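Putative rRNA methyltransferase (Sorangium cellulosum, PDB 4RWZ) probably methylates 16S ribosomal RNA, as an S-adenosylmethionine-dependent enzyme of the 16S rRNA adenine-N1 methyltransferase family linked to aminoglycoside resistance. Local coordinates at residues F38-A43 / S65-R70. Numbering follows the deposited sequence.
Sequences FVYRSA and SWRASR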
# COMPACT_ATOMS: atom_id res chain seq x y z
N PHE A 38 1.57 -11.10 -2.69
CA PHE A 38 1.98 -10.76 -1.31
C PHE A 38 0.76 -10.77 -0.38
O PHE A 38 0.81 -11.17 0.80
CB PHE A 38 2.64 -9.38 -1.31
CG PHE A 38 2.90 -8.84 0.09
CD1 PHE A 38 3.93 -9.37 0.88
CD2 PHE A 38 2.10 -7.86 0.62
CE1 PHE A 38 4.14 -8.85 2.18
CE2 PHE A 38 2.31 -7.34 1.90
CZ PHE A 38 3.33 -7.83 2.66
N VAL A 39 -0.35 -10.29 -0.91
CA VAL A 39 -1.61 -10.21 -0.13
C VAL A 39 -2.20 -11.57 0.08
O VAL A 39 -2.66 -11.90 1.19
CB VAL A 39 -2.60 -9.22 -0.78
CG1 VAL A 39 -4.02 -9.35 -0.23
CG2 VAL A 39 -2.08 -7.77 -0.58
N TYR A 40 -2.20 -12.40 -0.95
CA TYR A 40 -2.64 -13.77 -0.74
C TYR A 40 -1.86 -14.52 0.35
O TYR A 40 -2.44 -15.17 1.24
CB TYR A 40 -2.56 -14.55 -2.08
CG TYR A 40 -3.18 -15.93 -1.98
CD1 TYR A 40 -4.57 -16.13 -2.14
CD2 TYR A 40 -2.40 -17.03 -1.71
CE1 TYR A 40 -5.14 -17.40 -2.05
CE2 TYR A 40 -2.98 -18.33 -1.61
CZ TYR A 40 -4.34 -18.49 -1.79
OH TYR A 40 -4.87 -19.76 -1.66
N ARG A 41 -0.55 -14.46 0.27
CA ARG A 41 0.28 -15.12 1.29
C ARG A 41 0.05 -14.52 2.66
O ARG A 41 0.01 -15.25 3.66
CB ARG A 41 1.76 -14.97 0.92
CG ARG A 41 2.15 -15.81 -0.29
CD ARG A 41 3.71 -15.89 -0.46
NE ARG A 41 4.27 -14.55 -0.78
CZ ARG A 41 4.42 -14.11 -2.05
NH1 ARG A 41 4.17 -14.90 -3.07
NH2 ARG A 41 4.92 -12.95 -2.27
N SER A 42 -0.05 -13.20 2.73
CA SER A 42 -0.24 -12.56 4.05
C SER A 42 -1.56 -12.98 4.67
O SER A 42 -1.66 -13.22 5.90
CB SER A 42 -0.17 -11.02 3.96
OG SER A 42 1.11 -10.56 3.51
N ALA A 43 -2.59 -13.15 3.83
CA ALA A 43 -3.88 -13.59 4.36
C ALA A 43 -3.79 -15.00 4.91
O ALA A 43 -4.44 -15.33 5.93
CB ALA A 43 -4.99 -13.47 3.23
N SER A 65 -7.38 -12.75 -7.39
CA SER A 65 -8.69 -12.40 -6.80
C SER A 65 -9.72 -13.55 -7.05
O SER A 65 -10.54 -13.81 -6.20
CB SER A 65 -9.23 -11.05 -7.32
OG SER A 65 -9.49 -11.08 -8.71
N TRP A 66 -9.62 -14.24 -8.17
CA TRP A 66 -10.44 -15.41 -8.44
C TRP A 66 -10.11 -16.50 -7.43
O TRP A 66 -11.00 -17.07 -6.78
CB TRP A 66 -10.19 -15.96 -9.84
CG TRP A 66 -11.04 -17.18 -10.12
CD1 TRP A 66 -10.64 -18.51 -10.17
CD2 TRP A 66 -12.45 -17.17 -10.30
NE1 TRP A 66 -11.74 -19.30 -10.44
CE2 TRP A 66 -12.86 -18.50 -10.51
CE3 TRP A 66 -13.41 -16.15 -10.35
CZ2 TRP A 66 -14.22 -18.84 -10.77
CZ3 TRP A 66 -14.75 -16.48 -10.59
CH2 TRP A 66 -15.14 -17.81 -10.81
N ARG A 67 -8.82 -16.77 -7.28
CA ARG A 67 -8.38 -17.83 -6.40
C ARG A 67 -8.86 -17.57 -4.97
O ARG A 67 -9.41 -18.45 -4.27
CB ARG A 67 -6.86 -17.95 -6.48
CG ARG A 67 -6.28 -18.85 -5.39
CD ARG A 67 -4.74 -18.84 -5.51
NE ARG A 67 -4.42 -19.33 -6.84
CZ ARG A 67 -3.67 -18.68 -7.72
NH1 ARG A 67 -3.05 -17.54 -7.41
NH2 ARG A 67 -3.48 -19.22 -8.91
N ALA A 68 -8.67 -16.34 -4.53
CA ALA A 68 -8.96 -15.99 -3.15
C ALA A 68 -10.46 -15.98 -2.84
O ALA A 68 -10.82 -16.06 -1.68
CB ALA A 68 -8.34 -14.62 -2.80
N SER A 69 -11.30 -15.90 -3.87
CA SER A 69 -12.77 -15.89 -3.65
C SER A 69 -13.38 -17.27 -3.68
O SER A 69 -14.58 -17.41 -3.50
CB SER A 69 -13.49 -14.98 -4.66
OG SER A 69 -13.21 -15.40 -5.97
N ARG A 70 -12.57 -18.31 -3.91
CA ARG A 70 -13.07 -19.68 -3.90
C ARG A 70 -13.38 -20.11 -2.46
O ARG A 70 -13.08 -19.39 -1.50
CB ARG A 70 -12.04 -20.67 -4.53
CG ARG A 70 -11.65 -20.41 -6.04
CD ARG A 70 -12.87 -20.21 -6.82
NE ARG A 70 -13.38 -18.84 -6.86
CZ ARG A 70 -14.64 -18.53 -7.16
NH1 ARG A 70 -15.52 -19.51 -7.40
NH2 ARG A 70 -15.04 -17.25 -7.18
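Tyr40 carries the whole of this small contact on its side, reaching from helix 37-45 to Arg67 and Ala68 of helix 62-68. With CG anti to the backbone N (chi1 -172°), its ring is extended outward from the helix across the gap. Arg67 lies over one face of that ring: its CD is 4.1 Å from the ring centroid and 27° off the normal, which meets the geometry of a CH-pi contact. The approach is displaced toward the phenolic end, since Arg67 CD and Tyr40 CZ are 3.8 Å apart and Arg67 CG comes equally near Tyr40 CE1. The aliphatic part of the arginine therefore does the touching. Its chain bends at chi3, and the guanidinium plane stands 81° from the ring, which excludes a parallel guanidinium-ring stack. The charged end turns instead to Glu63, one helical turn earlier, in a salt bridge through NH2. Ala68 meets the ring differently, its CB lying near the ring plane at the edge, 4.1 Å from Tyr40 CD1. No hydrogen bond crosses between the segments; Tyr40 OH is bonded to the carbonyl oxygen of Gly75, so the phenol spans from its helix to the loop beyond helix 62-68. On the side of that helix turned from Tyr40, Arg70 folds back over Trp66, with NE 3.7 Å above the indole plane and hydrogen-bonded to Trp66 O.

Helices 37-45 and 62-68 follow successive strands of the Rossmann-like methyltransferase sheet, and the Tyr40 contact, burying 123 Å² over both sides, joins them near edge strand 80-84. Val39 and Ala68, from the two helices, both touch Phe82 of strand 80-84, while Arg77, just before that strand, hydrogen-bonds to Tyr40 O and to the backbone of Ala68.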